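Local coordinates for fructuronate-tagaturonate epimerase UxaE from Cohnella laeviribosi in complex with 1 glycerol (Cohnella laeviribosi, PDB 6IL9), which catalyses the epimerisation of fructuronate to tagaturonate, probably with the aid of a zinc ion bound in its TIM-barrel domain, at residues 380-391 and 417-428. Numbering follows the deposited sequence.
Sequences AKTNPGLYRRMH and LADVSDEELPSY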
ATOM      1  N   ALA A 380     -16.106 -16.748   1.288  1.00 18.46           N
ATOM      2  CA  ALA A 380     -16.109 -18.175   0.973  1.00 18.89           C
ATOM      3  C   ALA A 380     -16.517 -19.015   2.183  1.00 23.39           C
ATOM      4  O   ALA A 380     -17.223 -20.022   2.038  1.00 23.10           O
ATOM      5  CB  ALA A 380     -14.736 -18.615   0.464  1.00 20.33           C
ATOM      6  N   LYS A 381     -16.099 -18.606   3.387  1.00 18.12           N
ATOM      7  CA  LYS A 381     -16.376 -19.383   4.595  1.00 21.51           C
ATOM      8  C   LYS A 381     -17.795 -19.193   5.116  1.00 25.24           C
ATOM      9  O   LYS A 381     -18.370 -20.128   5.684  1.00 24.18           O
ATOM     10  CB  LYS A 381     -15.395 -19.004   5.709  1.00 19.64           C
ATOM     11  CG  LYS A 381     -13.977 -19.501   5.490  1.00 19.43           C
ATOM     12  CD  LYS A 381     -13.046 -19.026   6.591  1.00 22.98           C
ATOM     13  CE  LYS A 381     -11.615 -19.478   6.333  1.00 28.87           C
ATOM     14  NZ  LYS A 381     -11.421 -20.908   6.669  1.00 38.21           N
ATOM     15  N   THR A 382     -18.366 -17.998   4.965  1.00 21.41           N
ATOM     16  CA  THR A 382     -19.607 -17.653   5.650  1.00 22.79           C
ATOM     17  C   THR A 382     -20.767 -17.337   4.721  1.00 24.08           C
ATOM     18  O   THR A 382     -21.917 -17.313   5.182  1.00 25.66           O
ATOM     19  CB  THR A 382     -19.389 -16.444   6.573  1.00 22.92           C
ATOM     20  OG1 THR A 382     -19.111 -15.291   5.772  1.00 22.57           O
ATOM     21  CG2 THR A 382     -18.232 -16.694   7.516  1.00 24.22           C
ATOM     22  N   ASN A 383     -20.511 -17.108   3.438  1.00 20.34           N
ATOM     23  CA  ASN A 383     -21.559 -16.778   2.471  1.00 22.40           C
ATOM     24  C   ASN A 383     -21.231 -17.475   1.159  1.00 21.54           C
ATOM     25  O   ASN A 383     -20.989 -16.828   0.135  1.00 19.08           O
ATOM     26  CB  ASN A 383     -21.677 -15.262   2.293  1.00 21.49           C
ATOM     27  CG  ASN A 383     -22.961 -14.848   1.582  1.00 23.38           C
ATOM     28  OD1 ASN A 383     -23.359 -13.689   1.625  1.00 24.47           O
ATOM     29  ND2 ASN A 383     -23.601 -15.787   0.913  1.00 20.21           N
ATOM     30  N   PRO A 384     -21.230 -18.815   1.155  1.00 23.18           N
ATOM     31  CA  PRO A 384     -20.762 -19.543  -0.041  1.00 24.48           C
ATOM     32  C   PRO A 384     -21.541 -19.214  -1.300  1.00 22.73           C
ATOM     33  O   PRO A 384     -20.952 -19.183  -2.390  1.00 21.05           O
ATOM     34  CB  PRO A 384     -20.923 -21.019   0.356  1.00 25.71           C
ATOM     35  CG  PRO A 384     -21.897 -21.021   1.501  1.00 26.55           C
ATOM     36  CD  PRO A 384     -21.670 -19.725   2.227  1.00 23.66           C
ATOM     37  N   GLY A 385     -22.848 -18.957  -1.188  1.00 22.07           N
ATOM     38  CA  GLY A 385     -23.612 -18.577  -2.363  1.00 24.09           C
ATOM     39  C   GLY A 385     -23.091 -17.311  -3.012  1.00 24.93           C
ATOM     40  O   GLY A 385     -23.046 -17.204  -4.244  1.00 21.74           O
ATOM     41  N   LEU A 386     -22.694 -16.331  -2.192  1.00 22.12           N
ATOM     42  CA  LEU A 386     -22.115 -15.106  -2.733  1.00 19.69           C
ATOM     43  C   LEU A 386     -20.736 -15.374  -3.321  1.00 19.29           C
ATOM     44  O   LEU A 386     -20.409 -14.864  -4.397  1.00 20.02           O
ATOM     45  CB  LEU A 386     -22.033 -14.025  -1.647  1.00 18.72           C
ATOM     46  CG  LEU A 386     -21.384 -12.702  -2.064  1.00 19.26           C
ATOM     47  CD1 LEU A 386     -22.132 -12.063  -3.230  1.00 20.89           C
ATOM     48  CD2 LEU A 386     -21.296 -11.727  -0.879  1.00 17.04           C
ATOM     49  N   TYR A 387     -19.923 -16.179  -2.634  1.00 18.13           N
ATOM     50  CA  TYR A 387     -18.601 -16.499  -3.168  1.00 17.81           C
ATOM     51  C   TYR A 387     -18.712 -17.120  -4.563  1.00 21.23           C
ATOM     52  O   TYR A 387     -17.989 -16.726  -5.491  1.00 19.38           O
ATOM     53  CB  TYR A 387     -17.819 -17.432  -2.231  1.00 19.48           C
ATOM     54  CG  TYR A 387     -16.490 -17.724  -2.881  1.00 18.80           C
ATOM     55  CD1 TYR A 387     -15.421 -16.844  -2.727  1.00 19.73           C
ATOM     56  CD2 TYR A 387     -16.331 -18.815  -3.736  1.00 19.88           C
ATOM     57  CE1 TYR A 387     -14.219 -17.064  -3.376  1.00 18.64           C
ATOM     58  CE2 TYR A 387     -15.134 -19.034  -4.400  1.00 19.30           C
ATOM     59  CZ  TYR A 387     -14.081 -18.155  -4.210  1.00 18.60           C
ATOM     60  OH  TYR A 387     -12.901 -18.384  -4.875  1.00 19.57           O
ATOM     61  N   ARG A 388     -19.597 -18.106  -4.724  1.00 20.39           N
ATOM     62  CA  ARG A 388     -19.743 -18.766  -6.027  1.00 21.72           C
ATOM     63  C   ARG A 388     -20.098 -17.767  -7.118  1.00 20.94           C
ATOM     64  O   ARG A 388     -19.537 -17.810  -8.222  1.00 22.01           O
ATOM     65  CB  ARG A 388     -20.810 -19.860  -5.964  1.00 21.39           C
ATOM     66  CG  ARG A 388     -20.477 -21.022  -5.068  1.00 20.94           C
ATOM     67  CD  ARG A 388     -21.560 -22.124  -5.145  1.00 27.36           C
ATOM     68  NE  ARG A 388     -21.232 -23.203  -4.223  1.00 24.19           N
ATOM     69  CZ  ARG A 388     -20.458 -24.242  -4.525  1.00 23.85           C
ATOM     70  NH1 ARG A 388     -19.942 -24.373  -5.745  1.00 26.46           N
ATOM     71  NH2 ARG A 388     -20.196 -25.144  -3.601  1.00 25.13           N
ATOM     72  N   ARG A 389     -21.030 -16.857  -6.833  1.00 20.81           N
ATOM     73  CA  ARG A 389     -21.399 -15.861  -7.831  1.00 18.78           C
ATOM     74  C   ARG A 389     -20.226 -14.948  -8.170  1.00 21.89           C
ATOM     75  O   ARG A 389     -20.014 -14.610  -9.343  1.00 21.23           O
ATOM     76  CB  ARG A 389     -22.597 -15.056  -7.333  1.00 22.25           C
ATOM     77  CG  ARG A 389     -23.880 -15.885  -7.267  1.00 25.99           C
ATOM     78  CD  ARG A 389     -25.023 -15.076  -6.699  1.00 28.14           C
ATOM     79  NE  ARG A 389     -25.138 -13.801  -7.391  1.00 29.85           N
ATOM     80  CZ  ARG A 389     -25.145 -12.617  -6.789  1.00 27.51           C
ATOM     81  NH1 ARG A 389     -25.054 -12.540  -5.466  1.00 29.32           N
ATOM     82  NH2 ARG A 389     -25.250 -11.513  -7.513  1.00 27.18           N
ATOM     83  N   MET A 390     -19.458 -14.529  -7.156  1.00 22.19           N
ATOM     84  CA  MET A 390     -18.306 -13.655  -7.397  1.00 17.93           C
ATOM     85  C   MET A 390     -17.202 -14.388  -8.159  1.00 18.83           C
ATOM     86  O   MET A 390     -16.591 -13.824  -9.074  1.00 19.11           O
ATOM     87  CB  MET A 390     -17.770 -13.109  -6.064  1.00 19.35           C
ATOM     88  CG  MET A 390     -18.747 -12.182  -5.320  1.00 18.98           C
ATOM     89  SD  MET A 390     -18.145 -11.477  -3.735  1.00 15.04           S
ATOM     90  CE  MET A 390     -16.833 -10.396  -4.311  1.00 22.93           C
ATOM     91  N   HIS A 391     -16.931 -15.640  -7.787  1.00 18.84           N
ATOM     92  CA  HIS A 391     -15.879 -16.416  -8.440  1.00 18.43           C
ATOM     93  C   HIS A 391     -16.219 -16.646  -9.909  1.00 22.03           C
ATOM     94  O   HIS A 391     -15.378 -16.447 -10.796  1.00 20.16           O
ATOM     95  CB  HIS A 391     -15.700 -17.731  -7.667  1.00 18.22           C
ATOM     96  CG  HIS A 391     -14.702 -18.695  -8.246  1.00 20.83           C
ATOM     97  ND1 HIS A 391     -13.635 -19.177  -7.513  1.00 19.38           N
ATOM     98  CD2 HIS A 391     -14.649 -19.327  -9.446  1.00 21.29           C
ATOM     99  CE1 HIS A 391     -12.955 -20.045  -8.242  1.00 18.15           C
ATOM    100  NE2 HIS A 391     -13.545 -20.150  -9.421  1.00 20.68           N
ATOM    101  N   LEU A 417     -16.376 -24.698 -10.209  1.00 25.12           N
ATOM    102  CA  LEU A 417     -17.184 -24.484  -9.011  1.00 23.27           C
ATOM    103  C   LEU A 417     -18.134 -25.652  -8.774  1.00 25.74           C
ATOM    104  O   LEU A 417     -18.366 -26.055  -7.627  1.00 27.60           O
ATOM    105  CB  LEU A 417     -17.961 -23.171  -9.142  1.00 22.95           C
ATOM    106  CG  LEU A 417     -17.228 -21.860  -8.834  1.00 24.36           C
ATOM    107  CD1 LEU A 417     -18.100 -20.654  -9.184  1.00 24.15           C
ATOM    108  CD2 LEU A 417     -16.801 -21.810  -7.368  1.00 22.72           C
ATOM    109  N   ALA A 418     -18.663 -26.236  -9.851  1.00 28.52           N
ATOM    110  CA  ALA A 418     -19.560 -27.381  -9.732  1.00 30.69           C
ATOM    111  C   ALA A 418     -18.881 -28.617  -9.156  1.00 30.47           C
ATOM    112  O   ALA A 418     -19.583 -29.561  -8.771  1.00 33.43           O
ATOM    113  CB  ALA A 418     -20.164 -27.701 -11.100  1.00 31.48           C
ATOM    114  N   ASP A 419     -17.550 -28.635  -9.069  1.00 29.75           N
ATOM    115  CA  ASP A 419     -16.806 -29.764  -8.528  1.00 28.05           C
ATOM    116  C   ASP A 419     -16.366 -29.567  -7.084  1.00 28.82           C
ATOM    117  O   ASP A 419     -15.689 -30.440  -6.538  1.00 28.01           O
ATOM    118  CB  ASP A 419     -15.572 -30.047  -9.394  1.00 31.36           C
ATOM    119  CG  ASP A 419     -15.929 -30.590 -10.769  1.00 36.40           C
ATOM    120  OD1 ASP A 419     -17.053 -31.113 -10.946  1.00 38.15           O
ATOM    121  OD2 ASP A 419     -15.077 -30.488 -11.679  1.00 36.60           O
ATOM    122  N   VAL A 420     -16.711 -28.447  -6.454  1.00 24.66           N
ATOM    123  CA  VAL A 420     -16.257 -28.151  -5.103  1.00 25.78           C
ATOM    124  C   VAL A 420     -17.477 -27.878  -4.232  1.00 26.62           C
ATOM    125  O   VAL A 420     -18.424 -27.218  -4.668  1.00 24.91           O
ATOM    126  CB  VAL A 420     -15.269 -26.962  -5.080  1.00 25.67           C
ATOM    127  CG1 VAL A 420     -14.093 -27.257  -5.990  1.00 22.47           C
ATOM    128  CG2 VAL A 420     -15.941 -25.708  -5.548  1.00 28.66           C
ATOM    129  N   SER A 421     -17.461 -28.413  -3.016  1.00 25.87           N
ATOM    130  CA  SER A 421     -18.572 -28.225  -2.094  1.00 27.25           C
ATOM    131  C   SER A 421     -18.453 -26.875  -1.400  1.00 28.49           C
ATOM    132  O   SER A 421     -17.408 -26.226  -1.427  1.00 24.49           O
ATOM    133  CB  SER A 421     -18.609 -29.337  -1.052  1.00 28.14           C
ATOM    134  OG  SER A 421     -17.515 -29.223  -0.158  1.00 31.38           O
ATOM    135  N   ASP A 422     -19.545 -26.454  -0.758  1.00 27.05           N
ATOM    136  CA  ASP A 422     -19.498 -25.208   0.001  1.00 27.74           C
ATOM    137  C   ASP A 422     -18.384 -25.242   1.038  1.00 26.44           C
ATOM    138  O   ASP A 422     -17.660 -24.253   1.222  1.00 26.96           O
ATOM    139  CB  ASP A 422     -20.846 -24.949   0.673  1.00 29.10           C
ATOM    140  CG  ASP A 422     -21.897 -24.432  -0.293  1.00 32.72           C
ATOM    141  OD1 ASP A 422     -21.591 -24.260  -1.492  1.00 32.71           O
ATOM    142  OD2 ASP A 422     -23.046 -24.183   0.156  1.00 36.06           O
ATOM    143  N   GLU A 423     -18.222 -26.379   1.719  1.00 25.80           N
ATOM    144  CA  GLU A 423     -17.202 -26.487   2.753  1.00 27.90           C
ATOM    145  C   GLU A 423     -15.802 -26.335   2.178  1.00 26.35           C
ATOM    146  O   GLU A 423     -14.878 -25.946   2.899  1.00 25.87           O
ATOM    147  CB  GLU A 423     -17.328 -27.826   3.479  1.00 33.21           C
ATOM    148  CG  GLU A 423     -18.749 -28.178   3.892  1.00 40.61           C
ATOM    149  CD  GLU A 423     -19.461 -29.047   2.864  1.00 43.88           C
ATOM    150  OE1 GLU A 423     -19.215 -30.277   2.849  1.00 52.64           O
ATOM    151  OE2 GLU A 423     -20.267 -28.497   2.078  1.00 37.98           O
ATOM    152  N   GLU A 424     -15.628 -26.643   0.895  1.00 25.45           N
ATOM    153  CA  GLU A 424     -14.328 -26.588   0.240  1.00 26.94           C
ATOM    154  C   GLU A 424     -14.032 -25.249  -0.424  1.00 24.72           C
ATOM    155  O   GLU A 424     -12.881 -25.013  -0.805  1.00 23.74           O
ATOM    156  CB  GLU A 424     -14.216 -27.672  -0.835  1.00 30.31           C
ATOM    157  CG  GLU A 424     -14.172 -29.094  -0.334  1.00 34.36           C
ATOM    158  CD  GLU A 424     -14.291 -30.095  -1.481  1.00 35.59           C
ATOM    159  OE1 GLU A 424     -15.028 -29.803  -2.446  1.00 34.34           O
ATOM    160  OE2 GLU A 424     -13.650 -31.165  -1.425  1.00 41.62           O
ATOM    161  N   LEU A 425     -15.033 -24.392  -0.614  1.00 21.10           N
ATOM    162  CA  LEU A 425     -14.791 -23.112  -1.279  1.00 21.74           C
ATOM    163  C   LEU A 425     -13.640 -22.314  -0.677  1.00 20.37           C
ATOM    164  O   LEU A 425     -12.880 -21.711  -1.455  1.00 19.52           O
ATOM    165  CB  LEU A 425     -16.080 -22.278  -1.286  1.00 21.78           C
ATOM    166  CG  LEU A 425     -17.203 -22.803  -2.192  1.00 23.05           C
ATOM    167  CD1 LEU A 425     -18.422 -21.940  -2.010  1.00 21.53           C
ATOM    168  CD2 LEU A 425     -16.809 -22.819  -3.672  1.00 19.23           C
ATOM    169  N   PRO A 426     -13.435 -22.271   0.646  1.00 20.62           N
ATOM    170  CA  PRO A 426     -12.307 -21.487   1.178  1.00 19.28           C
ATOM    171  C   PRO A 426     -10.945 -21.970   0.712  1.00 21.30           C
ATOM    172  O   PRO A 426      -9.993 -21.175   0.721  1.00 19.83           O
ATOM    173  CB  PRO A 426     -12.458 -21.640   2.698  1.00 22.86           C
ATOM    174  CG  PRO A 426     -13.928 -21.845   2.898  1.00 20.74           C
ATOM    175  CD  PRO A 426     -14.343 -22.701   1.732  1.00 21.59           C
ATOM    176  N   SER A 427     -10.827 -23.235   0.294  1.00 21.12           N
ATOM    177  CA  SER A 427      -9.545 -23.757  -0.167  1.00 21.78           C
ATOM    178  C   SER A 427      -9.043 -23.023  -1.406  1.00 18.52           C
ATOM    179  O   SER A 427      -7.829 -22.985  -1.648  1.00 18.83           O
ATOM    180  CB  SER A 427      -9.654 -25.263  -0.435  1.00 21.51           C
ATOM    181  OG  SER A 427     -10.572 -25.557  -1.478  1.00 25.26           O
ATOM    182  N   TYR A 428      -9.945 -22.432  -2.200  1.00 19.12           N
ATOM    183  CA  TYR A 428      -9.501 -21.633  -3.342  1.00 18.64           C
ATOM    184  C   TYR A 428      -8.525 -20.541  -2.918  1.00 18.51           C
ATOM    185  O   TYR A 428      -7.580 -20.222  -3.652  1.00 17.64           O
ATOM    186  CB  TYR A 428     -10.690 -20.977  -4.032  1.00 18.98           C
ATOM    187  CG  TYR A 428     -11.515 -21.859  -4.933  1.00 17.41           C
ATOM    188  CD1 TYR A 428     -10.941 -22.535  -6.011  1.00 17.56           C
ATOM    189  CD2 TYR A 428     -12.888 -21.970  -4.737  1.00 18.79           C
ATOM    190  CE1 TYR A 428     -11.724 -23.320  -6.857  1.00 20.81           C
ATOM    191  CE2 TYR A 428     -13.673 -22.753  -5.573  1.00 20.56           C
ATOM    192  CZ  TYR A 428     -13.089 -23.417  -6.625  1.00 21.32           C
ATOM    193  OH  TYR A 428     -13.894 -24.176  -7.449  1.00 20.22           O
TER
HETATM  194  O   HOH W   1     -18.013 -22.467   3.107  1.00 28.58           O
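Arg388 reaches from helix 384-402 into the turn of 417-428 and binds it through a single flat guanidinium group. NE and NH2 both close on one carboxylate oxygen, OD1 of Asp422, in a side-on salt bridge whose NH2–OD1 leg measures 2.7 Å; the guanidinium and carboxylate planes are well turned from each other. NH2 gives a second, straighter bond to Val420 O (2.9 Å, 165° at the hydrogen), while NH1 reaches Leu417 O at 3.0 Å from above the carbonyl plane. Val420 N approaches that same oxygen from the opposite face, closing the short 3-10 segment 417-419. A methionine in place of Arg388 would probably leave the Asp422 carboxylate without its positive mate and the carbonyls of Leu417 and Val420 without the guanidinium donors.

Leu425 CD1 lies over one face of the guanidinium, toward its rim, and also packs against Pro384 CB at 3.6 Å. This is a case of a salt bridge and carbonyl bonds set beside an apolar contact of Ala380, Pro384, Leu425 and Pro426: after the eighth strand of the TIM barrel, the connection leading to helix 432-440 packs against the end of helix 369-382 and one side of the start of helix 384-402. At one end Ala380 CB lies against Pro426, and a water lies within hydrogen-bonding distance of both Ala380 O and Asp422 O.

At the other end is an aromatic cluster. Leu417 CD2 sits over the centre of the His391 ring in a CH-pi contact, and His391 CE1 stands over a face of Tyr428, the two rings inclined at 45°. With CG anti to the backbone N in both Tyr387 (chi1 179°) and His391, their side chains run alongside each other and join through OH and ND1 at 2.9 Å, which would help hold the imidazole's rotation. Farther out, Arg415 anchors Tyr428, its carbonyl hydrogen-bonded to the phenol OH and its side chain in a cation-pi contact with the ring.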